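Local structure of CopN (Chlamydia pneumoniae, 4NRH) at residues V184-T187 / E188-L192; Y199-F202 / E203-P207. The protein probably acts as a gatekeeper of type III secretion, binding a chaperone in the cytosol and directing the secretion of translocator proteins. All coordinates share one frame; numbering follows the deposited sequence.

Contact 1: residues V184-T187 / E188-L192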
loop_
_atom_site.group_PDB
_atom_site.type_symbol
_atom_site.label_atom_id
_atom_site.label_comp_id
_atom_site.label_asym_id
_atom_site.label_seq_id
_atom_site.Cartn_x
_atom_site.Cartn_y
_atom_site.Cartn_z
ATOM N N VAL A 184 8.082 4.423 -8.396
ATOM C CA VAL A 184 8.772 3.535 -7.470
ATOM C C VAL A 184 8.756 4.115 -6.057
ATOM O O VAL A 184 8.576 3.390 -5.079
ATOM C CB VAL A 184 10.229 3.286 -7.912
ATOM C CG1 VAL A 184 10.966 2.439 -6.885
ATOM C CG2 VAL A 184 10.259 2.616 -9.274
ATOM N N LEU A 185 8.934 5.429 -5.963
ATOM C CA LEU A 185 8.921 6.120 -4.679
ATOM C C LEU A 185 7.565 5.988 -3.989
ATOM O O LEU A 185 7.493 5.776 -2.777
ATOM C CB LEU A 185 9.278 7.597 -4.865
ATOM C CG LEU A 185 10.506 8.136 -4.125
ATOM C CD1 LEU A 185 11.292 7.019 -3.458
ATOM C CD2 LEU A 185 11.395 8.918 -5.080
ATOM N N MET A 186 6.493 6.114 -4.765
ATOM C CA MET A 186 5.142 5.990 -4.229
ATOM C C MET A 186 4.882 4.562 -3.763
ATOM O O MET A 186 4.236 4.347 -2.739
ATOM C CB MET A 186 4.103 6.416 -5.269
ATOM C CG MET A 186 4.144 7.901 -5.604
ATOM S SD MET A 186 2.908 8.418 -6.811
ATOM C CE MET A 186 1.447 8.513 -5.781
ATOM N N THR A 187 5.380 3.592 -4.526
ATOM C CA THR A 187 5.262 2.186 -4.154
ATOM C C THR A 187 5.964 1.913 -2.826
ATOM O O THR A 187 5.407 1.262 -1.942
ATOM C CB THR A 187 5.851 1.262 -5.242
ATOM O OG1 THR A 187 5.088 1.392 -6.450
ATOM C CG2 THR A 187 5.821 -0.190 -4.787
ATOM N N GLU A 188 7.186 2.420 -2.695
ATOM C CA GLU A 188 7.966 2.258 -1.472
ATOM C C GLU A 188 7.317 2.965 -0.287
ATOM O O GLU A 188 7.362 2.472 0.840
ATOM C CB GLU A 188 9.394 2.777 -1.671
ATOM C CG GLU A 188 10.234 1.959 -2.645
ATOM C CD GLU A 188 10.364 0.499 -2.239
ATOM O OE1 GLU A 188 10.320 0.206 -1.024
ATOM O OE2 GLU A 188 10.510 -0.356 -3.136
ATOM N N THR A 189 6.712 4.121 -0.547
ATOM C CA THR A 189 6.058 4.887 0.505
ATOM C C THR A 189 4.773 4.191 0.953
ATOM O O THR A 189 4.419 4.221 2.133
ATOM C CB THR A 189 5.741 6.325 0.044
ATOM O OG1 THR A 189 6.948 6.967 -0.383
ATOM C CG2 THR A 189 5.119 7.131 1.175
ATOM N N ARG A 190 4.080 3.559 0.010
ATOM C CA ARG A 190 2.919 2.739 0.341
ATOM C C ARG A 190 3.330 1.563 1.223
ATOM O O ARG A 190 2.615 1.192 2.152
ATOM C CB ARG A 190 2.217 2.239 -0.925
ATOM C CG ARG A 190 1.439 3.315 -1.666
ATOM C CD ARG A 190 0.694 2.736 -2.858
ATOM N NE ARG A 190 -0.199 3.717 -3.469
ATOM C CZ ARG A 190 0.014 4.289 -4.650
ATOM N NH1 ARG A 190 1.093 3.978 -5.355
ATOM N NH2 ARG A 190 -0.854 5.173 -5.125
ATOM N N ASN A 191 4.483 0.975 0.918
ATOM C CA ASN A 191 5.034 -0.095 1.738
ATOM C C ASN A 191 5.391 0.408 3.132
ATOM O O ASN A 191 5.244 -0.313 4.117
ATOM C CB ASN A 191 6.266 -0.709 1.069
ATOM C CG ASN A 191 5.924 -1.454 -0.206
ATOM O OD1 ASN A 191 4.757 -1.731 -0.483
ATOM N ND2 ASN A 191 6.944 -1.780 -0.992
ATOM N N LEU A 192 5.871 1.646 3.204
ATOM C CA LEU A 192 6.162 2.288 4.481
ATOM C C LEU A 192 4.899 2.415 5.326
ATOM O O LEU A 192 4.911 2.130 6.523
ATOM C CB LEU A 192 6.794 3.665 4.267
ATOM C CG LEU A 192 7.011 4.500 5.532
ATOM C CD1 LEU A 192 7.910 3.761 6.513
ATOM C CD2 LEU A 192 7.587 5.865 5.193
HETATM O O HOH W 1 2.485 0.990 -5.717
#
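On the buried side of this helical turn, the carbonyl oxygen of Leu-185 takes two bonds from Thr-189. The hydroxyl OG1 lies 2.7 Å from Leu-185 O and donates from above the carbonyl plane, while Thr-189 N, at 2.9 Å from the same oxygen, comes from the opposite face. With OG1 anti to its own carbonyl carbon (chi1 -57°), the hydroxyl folds back along the helix and is satisfied by Leu-185 O, which is consistent with its burial among Met-163 and Met-166 of helix 152-172 and Leu-142 of helix 139-149. Met-186 is buried too, against Leu-170.

Thr-187, Arg-190 and a water form the looser, wetter side. Arg-190, extended from CG to NE, spans the border between the two, crossing Met-186 at a slant with NH1 3.9 Å from Met-186 CB. The water lies 2.7 Å from Thr-187 OG1 and accepts a weak bond from Arg-190 NH1 at 3.3 Å; that hydroxyl also bonds to Gln-183 O. Asn-191 CG comes within 3.3 Å of Thr-187 O, but its OD1, an acceptor like that oxygen, takes its bond from Arg-279 NE instead.

Arg-190 NE makes a salt bridge to Asp-24 of the SycD chaperone chain, and Phe-25 of that chain packs on the same side chain. The turn thus hides its polar hydroxyl within an apolar helix interface and presents a positive charge to the chaperone.

Contact 2: residues Y199-F202 / E203-P207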
loop_
_atom_site.group_PDB
_atom_site.type_symbol
_atom_site.label_atom_id
_atom_site.label_comp_id
_atom_site.label_asym_id
_atom_site.label_seq_id
_atom_site.Cartn_x
_atom_site.Cartn_y
_atom_site.Cartn_z
ATOM N N TYR A 199 3.762 -0.948 13.753
ATOM C CA TYR A 199 4.257 -0.121 14.847
ATOM C C TYR A 199 3.099 0.511 15.610
ATOM O O TYR A 199 3.115 0.572 16.837
ATOM C CB TYR A 199 5.205 0.961 14.327
ATOM C CG TYR A 199 6.568 0.440 13.929
ATOM C CD1 TYR A 199 6.802 -0.057 12.653
ATOM C CD2 TYR A 199 7.623 0.443 14.833
ATOM C CE1 TYR A 199 8.048 -0.533 12.288
ATOM C CE2 TYR A 199 8.872 -0.029 14.478
ATOM C CZ TYR A 199 9.079 -0.516 13.206
ATOM O OH TYR A 199 10.323 -0.988 12.853
ATOM N N ASP A 200 2.096 0.975 14.873
ATOM C CA ASP A 200 0.903 1.556 15.478
ATOM C C ASP A 200 0.162 0.517 16.312
ATOM O O ASP A 200 -0.300 0.807 17.417
ATOM C CB ASP A 200 -0.024 2.128 14.403
ATOM C CG ASP A 200 -1.328 2.655 14.974
ATOM O OD1 ASP A 200 -2.271 1.853 15.154
ATOM O OD2 ASP A 200 -1.413 3.872 15.245
ATOM N N TYR A 201 0.051 -0.693 15.773
ATOM C CA TYR A 201 -0.640 -1.776 16.458
ATOM C C TYR A 201 0.069 -2.171 17.750
ATOM O O TYR A 201 -0.552 -2.244 18.808
ATOM C CB TYR A 201 -0.765 -2.994 15.539
ATOM C CG TYR A 201 -1.440 -4.182 16.185
ATOM C CD1 TYR A 201 -2.797 -4.157 16.477
ATOM C CD2 TYR A 201 -0.721 -5.327 16.507
ATOM C CE1 TYR A 201 -3.420 -5.237 17.069
ATOM C CE2 TYR A 201 -1.337 -6.414 17.098
ATOM C CZ TYR A 201 -2.688 -6.363 17.377
ATOM O OH TYR A 201 -3.311 -7.436 17.965
ATOM N N PHE A 202 1.373 -2.406 17.663
ATOM C CA PHE A 202 2.144 -2.859 18.818
ATOM C C PHE A 202 2.315 -1.779 19.882
ATOM O O PHE A 202 2.359 -2.085 21.071
ATOM C CB PHE A 202 3.509 -3.380 18.366
ATOM C CG PHE A 202 3.433 -4.652 17.570
ATOM C CD1 PHE A 202 2.780 -5.762 18.081
ATOM C CD2 PHE A 202 4.005 -4.736 16.314
ATOM C CE1 PHE A 202 2.702 -6.934 17.353
ATOM C CE2 PHE A 202 3.931 -5.904 15.582
ATOM C CZ PHE A 202 3.280 -7.005 16.102
ATOM N N GLU A 203 2.414 -0.520 19.460
ATOM C CA GLU A 203 2.559 0.588 20.403
ATOM C C GLU A 203 1.386 0.631 21.378
ATOM O O GLU A 203 1.546 0.981 22.547
ATOM C CB GLU A 203 2.673 1.924 19.664
ATOM C CG GLU A 203 2.812 3.128 20.587
ATOM C CD GLU A 203 3.113 4.410 19.836
ATOM O OE1 GLU A 203 2.701 4.526 18.664
ATOM O OE2 GLU A 203 3.757 5.305 20.424
ATOM N N SER A 204 0.205 0.278 20.884
ATOM C CA SER A 204 -0.994 0.232 21.709
ATOM C C SER A 204 -1.084 -1.050 22.539
ATOM O O SER A 204 -1.370 -1.005 23.735
ATOM C CB SER A 204 -2.240 0.374 20.832
ATOM O OG SER A 204 -3.385 -0.148 21.482
ATOM N N ARG A 205 -0.839 -2.190 21.898
ATOM C CA ARG A 205 -1.101 -3.489 22.517
ATOM C C ARG A 205 -0.006 -3.976 23.472
ATOM O O ARG A 205 -0.306 -4.617 24.479
ATOM C CB ARG A 205 -1.325 -4.546 21.433
ATOM C CG ARG A 205 -2.375 -4.181 20.393
ATOM C CD ARG A 205 -3.731 -3.902 21.016
ATOM N NE ARG A 205 -4.138 -4.949 21.949
ATOM C CZ ARG A 205 -5.205 -4.870 22.737
ATOM N NH1 ARG A 205 -5.981 -3.794 22.699
ATOM N NH2 ARG A 205 -5.500 -5.868 23.558
ATOM N N VAL A 206 1.256 -3.699 23.150
ATOM C CA VAL A 206 2.368 -4.177 23.977
ATOM C C VAL A 206 2.300 -3.685 25.435
ATOM O O VAL A 206 2.482 -4.487 26.353
ATOM C CB VAL A 206 3.740 -3.792 23.362
ATOM C CG1 VAL A 206 4.860 -3.978 24.373
ATOM C CG2 VAL A 206 4.007 -4.614 22.109
ATOM N N PRO A 207 2.032 -2.380 25.665
ATOM C CA PRO A 207 1.877 -1.968 27.066
ATOM C C PRO A 207 0.721 -2.672 27.776
ATOM O O PRO A 207 0.761 -2.837 28.994
ATOM C CB PRO A 207 1.605 -0.464 26.960
ATOM C CG PRO A 207 2.241 -0.062 25.686
ATOM C CD PRO A 207 2.006 -1.217 24.759
#
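The carbonyl oxygen of Tyr-201 is approached by two backbone amides of the next turn. Arg-205 N donates from within the carbonyl plane at 3.1 Å from Tyr-201 O, the regular i to i+4 bond, whereas Ser-204 N adds a weak one at 3.4 Å from that oxygen, with an N-H...O angle of 129°. Arg-205 CG also packs close to this carbonyl.

The same methylene carries the main side-chain contact. Arg-205 CG sits over one face of the Tyr-201 ring, 3.8 Å from the centroid and displaced toward the rim on the CE1 side, a CH-pi contact. Tyr-201 has CG anti to its backbone N (chi1 178°), which swings the ring along the helix toward the following turn. Arg-205 meets it with a chain bent at both chi2 and chi3; its guanidinium plane is inclined 23° to the ring, but the aliphatic CG, not the charged end, covers the face.

A quarter turn away, Val-206 CG2 lies 4.0 Å from Phe-202 CB, and Val-206 N bonds to Phe-202 O at 2.9 Å. Pro-207 has no amide hydrogen to continue this series, and the helix kinks there.

These residues stay within helix 179-215 but face different neighbours. Tyr-201 and Arg-205 both lie on Leu-268 of helix 259-272, while Phe-202 meets Tyr-233 of helix 226-237 edge-to-face, and Tyr-199 reaches back to Leu-143 and Gln-147 of helix 139-149.

In the fold
Both contacts belong to the long helix 179-215, contact 1 preceding contact 2 along the chain. Their centres are about 23 Å apart and their nearest atoms about 7 Å, so they do not touch. The centre of contact 1 lies about 11 Å from the centre of the chain, that of contact 2 about 20 Å. Helix 139-149 is shared, touched by Thr-189 in one and Tyr-199 in the other. Helix 179-215 thus packs on helices 139-149 and 152-172 in its earlier part, where it also reaches the SycD chaperone, and on helices 226-237 and 259-272 further on. Neither contact includes any residue of the sodium site at Ala-23, Asn-26 and Ile-29.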